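Local atomic coordinates of antigen MTB48, Mycobacterial protein (Mycobacterium smegmatis, PDB entry 4WJ1), a protein that is exported by the mycobacterial ESX-1 type VII secretion system and is probably involved in DNA conjugation, at least in the recipient strain. Residues A[17-22]-A[72-77]; A[31-36]-A[157-162]; A[46-51]-A[128-133]; A[53-58]-A[275-280]; A[145-150]-A[231-236]. All coordinates share one frame; numbering follows the deposited sequence.

Interaction 1: A[17-22]-A[72-77]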
# COMPACT_ATOMS: atom_id res chain seq x y z
N ARG A 17 8.03 25.49 5.79
CA ARG A 17 7.50 24.52 6.75
C ARG A 17 6.58 23.54 6.04
O ARG A 17 6.66 22.34 6.28
CB ARG A 17 6.76 25.21 7.91
CG ARG A 17 7.65 25.63 9.09
CD ARG A 17 7.15 26.92 9.80
NE ARG A 17 5.69 27.08 9.78
CZ ARG A 17 5.05 28.22 10.06
NH1 ARG A 17 5.72 29.32 10.39
NH2 ARG A 17 3.72 28.26 10.02
N LYS A 18 5.74 24.04 5.15
CA LYS A 18 4.79 23.17 4.45
C LYS A 18 5.45 22.27 3.43
O LYS A 18 5.06 21.12 3.27
CB LYS A 18 3.72 23.98 3.76
CG LYS A 18 2.58 23.12 3.28
CD LYS A 18 1.67 22.75 4.45
CE LYS A 18 1.23 21.31 4.38
NZ LYS A 18 2.04 20.48 5.26
N ALA A 19 6.42 22.81 2.69
CA ALA A 19 7.13 21.99 1.72
C ALA A 19 7.87 20.91 2.50
O ALA A 19 7.95 19.75 2.08
CB ALA A 19 8.09 22.83 0.90
N HIS A 20 8.38 21.29 3.66
CA HIS A 20 9.12 20.38 4.51
C HIS A 20 8.20 19.27 5.01
O HIS A 20 8.57 18.10 4.92
CB HIS A 20 9.76 21.14 5.67
CG HIS A 20 10.46 20.26 6.65
ND1 HIS A 20 11.67 19.65 6.37
CD2 HIS A 20 10.13 19.89 7.91
CE1 HIS A 20 12.05 18.94 7.41
NE2 HIS A 20 11.14 19.07 8.36
N GLU A 21 7.01 19.61 5.49
CA GLU A 21 6.06 18.58 5.94
C GLU A 21 5.72 17.62 4.82
O GLU A 21 5.59 16.42 5.06
CB GLU A 21 4.76 19.18 6.46
CG GLU A 21 4.87 19.99 7.74
CD GLU A 21 3.54 20.65 8.10
OE1 GLU A 21 3.19 21.68 7.48
OE2 GLU A 21 2.83 20.13 8.99
N CYS A 22 5.57 18.15 3.61
CA CYS A 22 5.28 17.33 2.44
C CYS A 22 6.36 16.31 2.13
O CYS A 22 6.11 15.34 1.43
CB CYS A 22 5.07 18.20 1.22
SG CYS A 22 3.53 19.08 1.27
N ALA A 72 7.95 20.64 -4.07
CA ALA A 72 8.72 21.37 -5.06
C ALA A 72 7.87 22.50 -5.63
O ALA A 72 8.36 23.60 -5.89
CB ALA A 72 9.20 20.44 -6.15
N ALA A 73 6.58 22.22 -5.82
CA ALA A 73 5.65 23.20 -6.35
C ALA A 73 5.53 24.35 -5.36
O ALA A 73 5.53 25.52 -5.75
CB ALA A 73 4.31 22.57 -6.60
N ILE A 74 5.45 24.01 -4.08
CA ILE A 74 5.38 25.01 -3.03
C ILE A 74 6.64 25.86 -3.04
O ILE A 74 6.57 27.09 -2.98
CB ILE A 74 5.18 24.36 -1.65
CG1 ILE A 74 3.72 23.92 -1.50
CG2 ILE A 74 5.52 25.30 -0.54
CD1 ILE A 74 3.50 22.93 -0.35
N ARG A 75 7.80 25.22 -3.17
CA ARG A 75 9.04 25.97 -3.22
C ARG A 75 9.16 26.83 -4.48
O ARG A 75 9.82 27.86 -4.47
CB ARG A 75 10.24 25.04 -3.13
CG ARG A 75 10.27 24.30 -1.80
CD ARG A 75 11.65 23.88 -1.43
NE ARG A 75 11.63 23.41 -0.06
CZ ARG A 75 11.54 22.13 0.29
NH1 ARG A 75 11.46 21.19 -0.65
NH2 ARG A 75 11.52 21.80 1.57
N ALA A 76 8.52 26.40 -5.57
CA ALA A 76 8.58 27.18 -6.80
C ALA A 76 7.74 28.44 -6.60
O ALA A 76 8.14 29.54 -6.97
CB ALA A 76 8.10 26.37 -7.98
N ALA A 77 6.58 28.26 -5.98
CA ALA A 77 5.74 29.38 -5.59
C ALA A 77 6.52 30.36 -4.72
O ALA A 77 6.57 31.55 -5.00
CB ALA A 77 4.50 28.89 -4.86
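Two antiparallel helices of the PE domain meet here, forming the helical hairpin of this family: helix 12-22 runs back along helix 40-96. Over the segments 17-22 and 72-77 the axes approach to 8.7 Å at 165°, a distance that fits the small A19 at the point of nearest backbones. A19 CB lies 3.8 Å from I74 CG2 on one side; on the other it sits over the centre of the R75 guanidinium, 3.6 Å from R75 CZ, so the flat group lies with one face on the methyl. R75 gets there by a chain extended from CG to NE, and salt bridges from NE to E16 and from NH2 to E23 hold the group. I74 spreads its two branches along the partner helix: CG2 is anti to the backbone N, while CG1 is anti to the carbonyl carbon (chi1 -77°) and carries CD1 towards K18 and C22. K18 turns CG anti to its backbone N (chi1 -168°), then bends away at each later torsion until NZ pairs with E21 and the carbonyl of H176. Its aliphatic part remains as an apolar surface, K18 CG resting 3.7 Å from I74 CD1, with C22 SG 4.2 Å from that methyl.

Interaction 2: A[31-36]-A[157-162]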
# COMPACT_ATOMS: atom_id res chain seq x y z
N GLY A 31 7.38 -6.19 6.08
CA GLY A 31 8.38 -7.09 5.56
C GLY A 31 7.78 -8.06 4.57
O GLY A 31 6.66 -7.91 4.11
N ASP A 32 8.54 -9.09 4.24
CA ASP A 32 8.10 -10.10 3.31
C ASP A 32 7.50 -11.28 4.12
O ASP A 32 7.34 -11.19 5.34
CB ASP A 32 9.28 -10.52 2.44
CG ASP A 32 8.88 -11.09 1.12
OD1 ASP A 32 7.68 -11.37 0.91
OD2 ASP A 32 9.78 -11.27 0.28
N ALA A 33 7.18 -12.37 3.45
CA ALA A 33 6.58 -13.53 4.09
C ALA A 33 6.91 -14.77 3.29
O ALA A 33 7.24 -14.65 2.11
CB ALA A 33 5.08 -13.36 4.20
N THR A 34 6.83 -15.95 3.93
CA THR A 34 6.94 -17.20 3.19
C THR A 34 5.66 -18.05 3.28
O THR A 34 4.86 -17.88 4.20
CB THR A 34 8.14 -18.02 3.69
OG1 THR A 34 7.97 -18.30 5.08
CG2 THR A 34 9.41 -17.23 3.51
N LYS A 35 5.45 -18.91 2.27
CA LYS A 35 4.38 -19.93 2.24
C LYS A 35 4.39 -20.85 3.45
O LYS A 35 5.46 -21.28 3.86
CB LYS A 35 4.53 -20.84 1.02
CG LYS A 35 4.10 -20.29 -0.27
CD LYS A 35 4.99 -20.80 -1.38
CE LYS A 35 4.98 -22.29 -1.42
NZ LYS A 35 5.64 -22.77 -2.67
N PRO A 36 3.21 -21.21 3.97
CA PRO A 36 3.11 -22.18 5.07
C PRO A 36 3.45 -23.59 4.63
O PRO A 36 3.97 -24.36 5.41
CB PRO A 36 1.64 -22.09 5.50
CG PRO A 36 1.05 -20.95 4.75
CD PRO A 36 1.90 -20.67 3.57
N LYS A 157 1.02 -15.01 9.15
CA LYS A 157 0.32 -14.31 10.21
C LYS A 157 1.06 -13.03 10.61
O LYS A 157 0.44 -12.03 10.92
CB LYS A 157 0.12 -15.21 11.43
CG LYS A 157 -1.03 -16.20 11.23
CD LYS A 157 -1.00 -17.34 12.24
CE LYS A 157 -2.21 -18.25 12.06
NZ LYS A 157 -2.02 -19.59 12.70
N TYR A 158 2.38 -13.05 10.57
CA TYR A 158 3.12 -11.85 10.91
C TYR A 158 2.95 -10.79 9.80
O TYR A 158 2.81 -9.60 10.07
CB TYR A 158 4.58 -12.17 11.12
CG TYR A 158 5.33 -11.02 11.71
CD1 TYR A 158 4.79 -10.31 12.77
CD2 TYR A 158 6.58 -10.64 11.22
CE1 TYR A 158 5.46 -9.24 13.32
CE2 TYR A 158 7.26 -9.57 11.77
CZ TYR A 158 6.69 -8.88 12.83
OH TYR A 158 7.37 -7.82 13.38
N PHE A 159 2.99 -11.26 8.56
CA PHE A 159 2.74 -10.47 7.38
C PHE A 159 1.39 -9.80 7.53
O PHE A 159 1.26 -8.59 7.33
CB PHE A 159 2.81 -11.40 6.15
CG PHE A 159 2.25 -10.80 4.85
CD1 PHE A 159 0.90 -10.92 4.54
CD2 PHE A 159 3.10 -10.22 3.92
CE1 PHE A 159 0.41 -10.43 3.34
CE2 PHE A 159 2.61 -9.72 2.72
CZ PHE A 159 1.26 -9.82 2.43
N ARG A 160 0.39 -10.58 7.92
CA ARG A 160 -0.94 -10.05 8.13
C ARG A 160 -0.92 -8.95 9.19
O ARG A 160 -1.45 -7.88 8.99
CB ARG A 160 -1.91 -11.16 8.53
CG ARG A 160 -3.35 -10.72 8.70
CD ARG A 160 -3.65 -10.28 10.13
NE ARG A 160 -3.09 -11.21 11.11
CZ ARG A 160 -3.69 -12.33 11.50
NH1 ARG A 160 -4.86 -12.66 10.98
NH2 ARG A 160 -3.11 -13.12 12.41
N ASP A 161 -0.29 -9.23 10.32
CA ASP A 161 -0.19 -8.23 11.38
C ASP A 161 0.51 -6.97 10.90
O ASP A 161 0.10 -5.85 11.24
CB ASP A 161 0.56 -8.80 12.59
CG ASP A 161 -0.19 -9.92 13.29
OD1 ASP A 161 -1.39 -10.12 13.03
OD2 ASP A 161 0.43 -10.60 14.13
N GLN A 162 1.56 -7.13 10.10
CA GLN A 162 2.34 -5.98 9.67
C GLN A 162 1.54 -5.05 8.76
O GLN A 162 1.64 -3.83 8.84
CB GLN A 162 3.60 -6.42 8.95
CG GLN A 162 4.65 -7.04 9.83
CD GLN A 162 5.92 -7.27 9.06
OE1 GLN A 162 6.83 -6.47 9.13
NE2 GLN A 162 5.97 -8.37 8.30
O HOH W 1 8.79 -9.74 8.04
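G31 N is the best-held polar atom between the segments, and one bond grips it: Q162 OE1 accepts it at 3.1 Å, with a nearly straight N-H...O angle of 165°. The amide approaches from above the carbonyl plane of the glutamine (48° out of it), so the bond is linear at the donor but not on a lone pair of the acceptor. The other end of the carboxamide is used as well. Q162 NE2 donates to a water at 3.1 Å, and that water makes a weak bond to D32 O, so the direct bond to G31 N is joined by a weak, water-mediated link. The extended chain of Q162 runs past Y158, whose ring takes Q162 CG over its centre. This joins the two parts of an elongated PE-PPE helical bundle: the loop between PE helices 12-22 and 40-96 lies along PPE helix 154-178. The apolar half is built by A33 and F159. F159 CG is anti to its backbone N (chi1 166°), and A33 CB packs 3.6 Å from F159 CB and 3.7 Å from F159 CD2. The far end of the F159 ring touches M50 of helix 40-96, and the ring also meets that of W163. D32 OD1 turns back on the loop and accepts A33 N at 2.8 Å, while A33 O is bonded by the hydroxyl of Y46.

Interaction 3: A[46-51]-A[128-133]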
# COMPACT_ATOMS: atom_id res chain seq x y z
N TYR A 46 -0.99 -17.61 -1.79
CA TYR A 46 0.23 -16.91 -1.40
C TYR A 46 0.75 -15.94 -2.46
O TYR A 46 1.06 -14.79 -2.16
CB TYR A 46 1.33 -17.90 -1.07
CG TYR A 46 2.66 -17.27 -0.86
CD1 TYR A 46 2.97 -16.64 0.35
CD2 TYR A 46 3.64 -17.33 -1.85
CE1 TYR A 46 4.22 -16.07 0.57
CE2 TYR A 46 4.88 -16.75 -1.66
CZ TYR A 46 5.17 -16.13 -0.45
OH TYR A 46 6.41 -15.57 -0.27
N SER A 47 0.88 -16.41 -3.69
CA SER A 47 1.48 -15.60 -4.72
C SER A 47 0.56 -14.41 -5.02
O SER A 47 1.03 -13.35 -5.44
CB SER A 47 1.74 -16.43 -5.98
OG SER A 47 0.52 -16.87 -6.53
N LYS A 48 -0.74 -14.58 -4.79
CA LYS A 48 -1.69 -13.48 -4.95
C LYS A 48 -1.45 -12.41 -3.90
O LYS A 48 -1.31 -11.23 -4.23
CB LYS A 48 -3.14 -13.98 -4.87
CG LYS A 48 -3.53 -14.84 -6.06
CD LYS A 48 -5.00 -15.19 -6.09
CE LYS A 48 -5.31 -16.03 -7.33
NZ LYS A 48 -6.76 -16.34 -7.46
N LEU A 49 -1.38 -12.82 -2.64
CA LEU A 49 -1.14 -11.86 -1.57
C LEU A 49 0.18 -11.14 -1.75
O LEU A 49 0.28 -9.95 -1.48
CB LEU A 49 -1.17 -12.55 -0.21
CG LEU A 49 -2.55 -13.02 0.22
CD1 LEU A 49 -2.45 -13.94 1.45
CD2 LEU A 49 -3.46 -11.84 0.50
N MSE A 50 1.21 -11.86 -2.20
CA MSE A 50 2.50 -11.23 -2.41
C MSE A 50 2.40 -10.21 -3.54
O MSE A 50 3.03 -9.15 -3.50
CB MSE A 50 3.57 -12.28 -2.73
CG MSE A 50 3.92 -13.23 -1.59
SE MSE A 50 4.25 -12.37 0.14
CE MSE A 50 2.47 -12.66 0.88
N ALA A 51 1.60 -10.53 -4.55
CA ALA A 51 1.48 -9.65 -5.71
C ALA A 51 0.78 -8.36 -5.31
O ALA A 51 1.19 -7.28 -5.69
CB ALA A 51 0.73 -10.35 -6.83
N PRO A 128 -1.44 -13.29 -10.38
CA PRO A 128 -1.50 -14.74 -10.58
C PRO A 128 -2.94 -15.25 -10.59
O PRO A 128 -3.80 -14.66 -9.95
CB PRO A 128 -0.74 -15.30 -9.37
CG PRO A 128 0.03 -14.14 -8.82
CD PRO A 128 -0.79 -12.94 -9.11
N SER A 129 -3.19 -16.34 -11.32
CA SER A 129 -4.53 -16.93 -11.36
C SER A 129 -4.49 -18.40 -10.93
O SER A 129 -3.64 -19.17 -11.39
CB SER A 129 -5.14 -16.80 -12.76
OG SER A 129 -4.39 -17.55 -13.69
N ALA A 130 -5.42 -18.80 -10.07
CA ALA A 130 -5.46 -20.16 -9.54
C ALA A 130 -5.76 -21.20 -10.61
O ALA A 130 -6.12 -20.87 -11.74
CB ALA A 130 -6.50 -20.27 -8.41
N ALA A 131 -5.59 -22.47 -10.24
CA ALA A 131 -5.96 -23.58 -11.11
C ALA A 131 -7.48 -23.67 -11.19
O ALA A 131 -8.17 -23.53 -10.18
CB ALA A 131 -5.36 -24.90 -10.60
N ALA A 132 -8.00 -23.91 -12.40
CA ALA A 132 -9.43 -24.13 -12.58
C ALA A 132 -9.94 -25.27 -11.68
O ALA A 132 -10.89 -25.11 -10.91
CB ALA A 132 -9.72 -24.42 -14.03
N ALA A 133 -9.28 -26.42 -11.76
CA ALA A 133 -9.59 -27.56 -10.90
C ALA A 133 -8.30 -28.10 -10.27
O ALA A 133 -7.44 -28.65 -10.98
CB ALA A 133 -10.32 -28.66 -11.70
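Apolar packing comes first, and the ring of P128 carries it: P128 CD lies 3.8 Å from A51 CB. Polar atoms of S47 meet the same ring in van der Waals contact. P128 CG is 3.6 Å from S47 O, so the proline rests against successive turns of helix 40-96, on the side where S47 and A51 stand four residues apart. S47 closes one side of this seat through its hydroxyl: S47 OG is 3.5 Å from P128 CB. The oxygen occupies the crowded position between backbone N and carbonyl carbon (chi1 65°), where it is bonded to the carbonyls of A43 and S44 on the preceding turn. Contacts of the K48 side chain, aliphatic stem and ammonium end, form the second group. K48 leaves its helix with CG anti to the carbonyl carbon (chi1 -69°) and is extended beyond that point, running alongside the 128-130 backbone. K48 CE approaches P128 O to 3.3 Å, and K48 NZ ends 3.8 Å from A130 N and 4.1 Å from A130 CB. As for directed polar bonds, the two segments make none with each other, and the contact rests mainly on van der Waals packing. It is a surface contact of an extended linker between PE helix 40-96 and helix 139-147 of the PPE part: P128 to A130 lie against the long helix of the elongated bundle, and the chain then leaves it.

Interaction 4: A[53-58]-A[275-280]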
# COMPACT_ATOMS: atom_id res chain seq x y z
N ALA A 53 0.78 -7.13 -2.24
CA ALA A 53 1.71 -6.42 -1.38
C ALA A 53 2.71 -5.63 -2.22
O ALA A 53 3.00 -4.47 -1.93
CB ALA A 53 2.45 -7.39 -0.45
N ALA A 54 3.23 -6.27 -3.27
CA ALA A 54 4.19 -5.63 -4.16
C ALA A 54 3.54 -4.43 -4.89
O ALA A 54 4.18 -3.39 -5.05
CB ALA A 54 4.73 -6.63 -5.16
N LYS A 55 2.29 -4.59 -5.31
CA LYS A 55 1.59 -3.53 -6.02
C LYS A 55 1.38 -2.35 -5.08
O LYS A 55 1.52 -1.20 -5.48
CB LYS A 55 0.25 -4.03 -6.56
CG LYS A 55 -0.65 -2.93 -7.18
CD LYS A 55 -0.18 -2.52 -8.57
CE LYS A 55 -1.37 -2.30 -9.52
NZ LYS A 55 -2.06 -3.58 -9.89
N LEU A 56 1.08 -2.64 -3.82
CA LEU A 56 0.87 -1.59 -2.84
C LEU A 56 2.17 -0.86 -2.57
O LEU A 56 2.21 0.36 -2.55
CB LEU A 56 0.29 -2.15 -1.55
CG LEU A 56 -1.21 -2.45 -1.59
CD1 LEU A 56 -1.64 -3.13 -0.31
CD2 LEU A 56 -1.96 -1.16 -1.73
N LYS A 57 3.25 -1.62 -2.37
CA LYS A 57 4.53 -0.99 -2.07
C LYS A 57 4.97 -0.08 -3.21
O LYS A 57 5.46 1.02 -2.96
CB LYS A 57 5.60 -2.04 -1.78
CG LYS A 57 5.37 -2.70 -0.43
CD LYS A 57 6.50 -3.67 -0.06
CE LYS A 57 6.18 -4.42 1.23
NZ LYS A 57 7.13 -5.57 1.45
N ALA A 58 4.78 -0.53 -4.45
CA ALA A 58 5.17 0.26 -5.61
C ALA A 58 4.30 1.51 -5.71
O ALA A 58 4.77 2.58 -6.06
CB ALA A 58 5.07 -0.56 -6.87
N ILE A 275 -9.28 -15.27 -2.24
CA ILE A 275 -9.09 -13.87 -1.91
C ILE A 275 -9.25 -13.00 -3.14
O ILE A 275 -9.18 -13.49 -4.27
CB ILE A 275 -7.72 -13.62 -1.31
CG1 ILE A 275 -6.65 -14.04 -2.33
CG2 ILE A 275 -7.55 -14.40 -0.03
CD1 ILE A 275 -5.27 -13.74 -1.89
N GLN A 276 -9.47 -11.71 -2.93
CA GLN A 276 -9.63 -10.81 -4.07
C GLN A 276 -8.42 -9.90 -4.23
O GLN A 276 -7.74 -9.55 -3.25
CB GLN A 276 -10.91 -9.98 -3.94
CG GLN A 276 -11.41 -9.77 -2.52
CD GLN A 276 -12.79 -9.10 -2.49
OE1 GLN A 276 -13.78 -9.67 -2.95
NE2 GLN A 276 -12.85 -7.87 -1.96
N GLU A 277 -8.15 -9.55 -5.48
CA GLU A 277 -7.04 -8.68 -5.85
C GLU A 277 -7.20 -7.31 -5.21
O GLU A 277 -8.29 -6.76 -5.14
CB GLU A 277 -6.96 -8.54 -7.38
CG GLU A 277 -5.74 -7.78 -7.87
CD GLU A 277 -5.71 -7.61 -9.38
OE1 GLU A 277 -6.58 -8.19 -10.08
OE2 GLU A 277 -4.82 -6.89 -9.88
N ILE A 278 -6.09 -6.77 -4.71
CA ILE A 278 -6.05 -5.42 -4.18
C ILE A 278 -5.58 -4.54 -5.32
O ILE A 278 -4.45 -4.68 -5.79
CB ILE A 278 -5.09 -5.28 -2.98
CG1 ILE A 278 -5.38 -6.35 -1.92
CG2 ILE A 278 -5.19 -3.90 -2.37
CD1 ILE A 278 -6.73 -6.19 -1.28
N ARG A 279 -6.45 -3.65 -5.79
CA ARG A 279 -6.06 -2.76 -6.87
C ARG A 279 -6.08 -1.30 -6.44
O ARG A 279 -7.07 -0.62 -6.61
CB ARG A 279 -6.96 -2.97 -8.08
CG ARG A 279 -6.23 -3.57 -9.26
CD ARG A 279 -7.14 -4.46 -10.08
NE ARG A 279 -6.75 -4.48 -11.48
CZ ARG A 279 -7.43 -5.10 -12.43
NH1 ARG A 279 -8.54 -5.76 -12.13
NH2 ARG A 279 -7.00 -5.07 -13.69
N PRO A 280 -4.97 -0.83 -5.85
CA PRO A 280 -4.96 0.56 -5.39
C PRO A 280 -4.80 1.52 -6.56
O PRO A 280 -4.02 1.27 -7.48
CB PRO A 280 -3.74 0.61 -4.47
CG PRO A 280 -2.79 -0.38 -5.10
CD PRO A 280 -3.69 -1.51 -5.59
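The flat groups lie on the loop side, and their geometry is loose. E277 OE2 lies 3.5 Å from R279 NE, well out of the guanidinium plane, so no N-H points at it and the pair is one of charges only. The puckered ring of P280 does the packing against helix 40-96. K55 meets it at one corner, K55 CG lying 3.7 Å from P280 CD, and L56 at the next, with L56 CD2 3.6 Å from P280 CG; both side chains cross the ring obliquely. The torsions divide these tasks. K55 sets CG anti to its backbone N (chi1 173°) and then bends at each further torsion, which carries NZ past the proline towards E277 and R279. L56 has CG anti to the carbonyl carbon (chi1 -78°), which leaves L56 CD1 4.2 Å from I278 CG2. P280 also touches M206 and I278 touches E209, both on helix 187-230, so the tail packs against that helix as well. K55 NZ stays 4.3 Å from E277 OE2, beyond salt-bridge range, and 5.0 Å from the like-charged R279 NE. Attraction and repulsion therefore probably offset in part, and hydrophobic contact probably supplies most of the hold.

Interaction 5: A[145-150]-A[231-236]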
# COMPACT_ATOMS: atom_id res chain seq x y z
N ILE A 145 2.98 -33.04 3.12
CA ILE A 145 3.23 -31.72 2.58
C ILE A 145 2.80 -30.66 3.58
O ILE A 145 3.54 -29.71 3.85
CB ILE A 145 2.49 -31.51 1.25
CG1 ILE A 145 3.14 -32.33 0.15
CG2 ILE A 145 2.44 -30.04 0.85
CD1 ILE A 145 2.30 -32.41 -1.07
N ILE A 146 1.61 -30.84 4.15
CA ILE A 146 1.08 -29.90 5.13
C ILE A 146 2.00 -29.81 6.35
O ILE A 146 2.33 -28.72 6.83
CB ILE A 146 -0.35 -30.30 5.57
CG1 ILE A 146 -1.33 -30.06 4.43
CG2 ILE A 146 -0.80 -29.49 6.77
CD1 ILE A 146 -2.65 -30.74 4.62
N HIS A 147 2.44 -30.96 6.86
CA HIS A 147 3.12 -30.93 8.15
C HIS A 147 4.63 -30.79 8.06
O HIS A 147 5.28 -30.54 9.07
CB HIS A 147 2.71 -32.15 8.96
CG HIS A 147 1.31 -32.06 9.48
ND1 HIS A 147 1.01 -31.55 10.72
CD2 HIS A 147 0.12 -32.36 8.89
CE1 HIS A 147 -0.31 -31.54 10.89
NE2 HIS A 147 -0.86 -32.03 9.79
N SER A 148 5.18 -30.87 6.85
CA SER A 148 6.60 -30.61 6.70
C SER A 148 6.85 -29.11 6.59
O SER A 148 7.99 -28.64 6.60
CB SER A 148 7.16 -31.35 5.48
OG SER A 148 6.90 -30.62 4.30
N GLY A 149 5.78 -28.34 6.47
CA GLY A 149 5.92 -26.90 6.46
C GLY A 149 5.63 -26.34 7.83
O GLY A 149 5.80 -27.02 8.85
N ASP A 150 5.18 -25.09 7.86
CA ASP A 150 4.81 -24.44 9.11
C ASP A 150 3.29 -24.47 9.28
O ASP A 150 2.58 -23.61 8.78
CB ASP A 150 5.32 -23.00 9.14
CG ASP A 150 4.85 -22.24 10.37
OD1 ASP A 150 4.48 -22.89 11.38
OD2 ASP A 150 4.83 -20.98 10.31
N HIS A 231 -7.56 -31.64 8.48
CA HIS A 231 -6.92 -32.59 7.57
C HIS A 231 -6.23 -33.66 8.38
O HIS A 231 -5.77 -33.40 9.49
CB HIS A 231 -5.92 -31.88 6.66
CG HIS A 231 -5.41 -32.75 5.56
ND1 HIS A 231 -4.40 -33.67 5.74
CD2 HIS A 231 -5.79 -32.87 4.26
CE1 HIS A 231 -4.16 -34.30 4.60
NE2 HIS A 231 -5.00 -33.82 3.69
N PRO A 232 -6.17 -34.89 7.85
CA PRO A 232 -5.39 -35.90 8.56
C PRO A 232 -3.97 -35.42 8.83
O PRO A 232 -3.36 -34.74 8.00
CB PRO A 232 -5.41 -37.08 7.58
CG PRO A 232 -6.74 -36.94 6.91
CD PRO A 232 -6.93 -35.46 6.74
N THR A 233 -3.45 -35.76 10.01
CA THR A 233 -2.14 -35.29 10.42
C THR A 233 -1.07 -36.25 9.99
O THR A 233 -1.35 -37.37 9.56
CB THR A 233 -2.06 -35.10 11.92
OG1 THR A 233 -2.35 -36.35 12.57
CG2 THR A 233 -3.05 -34.03 12.38
N LEU A 234 0.18 -35.81 10.11
CA LEU A 234 1.29 -36.66 9.74
C LEU A 234 1.34 -37.79 10.76
O LEU A 234 1.64 -38.92 10.41
CB LEU A 234 2.60 -35.86 9.69
CG LEU A 234 3.78 -36.60 9.08
CD1 LEU A 234 3.40 -37.30 7.78
CD2 LEU A 234 4.94 -35.65 8.84
N GLU A 235 0.99 -37.48 12.00
CA GLU A 235 0.86 -38.49 13.04
C GLU A 235 -0.21 -39.51 12.67
O GLU A 235 -0.09 -40.69 13.02
CB GLU A 235 0.54 -37.85 14.40
CG GLU A 235 0.45 -38.87 15.54
CD GLU A 235 0.22 -38.27 16.93
OE1 GLU A 235 0.07 -37.03 17.05
OE2 GLU A 235 0.21 -39.06 17.91
N ASN A 236 -1.26 -39.08 11.96
CA ASN A 236 -2.27 -40.02 11.49
C ASN A 236 -1.65 -41.04 10.55
O ASN A 236 -2.04 -42.21 10.55
CB ASN A 236 -3.43 -39.32 10.80
CG ASN A 236 -4.37 -38.62 11.77
OD1 ASN A 236 -5.12 -37.72 11.38
ND2 ASN A 236 -4.33 -39.03 13.02
O HOH W 2 -3.62 -31.64 9.46
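Two histidines, one from each segment, set the geometry, and each offers a ring face to the partner. The H231 ring, with CG anti to its backbone N (chi1 -170°), is covered on one face by I146: the methyl CD1 stands 3.6 Å from the ring centroid and only 13° off the normal, a CH-pi contact. P232 CD lies over the opposite face near the rim, so the imidazole is sandwiched. Its rotation is fixed at the nitrogens: H231 ND1 donates in the ring plane to P232 O at 2.7 Å, on a lone pair of that carbonyl, and NE2 is bonded to S262. H147 takes a different first torsion, CG anti to the carbonyl carbon (chi1 -73°), and slides past L234 in the opposite direction, with H147 CB 3.8 Å from L234 CB. One face of its ring receives the backbone nitrogen of L234, offset towards the rim, 3.7 Å between H147 CD2 and L234 N, while H147 NE2 comes within 3.6 Å of T233 CA. At its edge, in plane, a water lies 2.8 Å from H147 NE2 and 2.8 Å from H231 O, to which it probably donates, bridging the segments. Helix 234-242 is capped next to this ring: T233 and N236 form a capping box, with N236 N donating to T233 OG1 at 3.0 Å and T233 N to N236 OD1. The contact sets I146 and H147 against the turn between helices 187-230 and 234-242 of the PPE part, with helix 248-272 flanking H231 and helix 187-230 touching I146.

All five contacts belong to one elongated, all-helical chain. Interactions 1, 3 and 4 share helix 40-96. Interaction 1 stands apart, at least about 30 Å between centres from every other contact (interaction 4 is nearest) and about 57 Å from interaction 5. Interactions 2, 3 and 4 cluster, their centres about 13 to 16 Å apart: F159 packs on A53 as well as M50, and I275 touches K48 and L49. A probable P36 O to D150 N bond ties interaction 2 to interaction 5. Along the chain, interaction 1 closes before interaction 5 opens, and its segments alternate with those of interactions 2, 3 and 4. Interactions 2 and 4, also alternating, each pair a PE-range segment with a PPE-range one, so the two family regions interlock as one bundle.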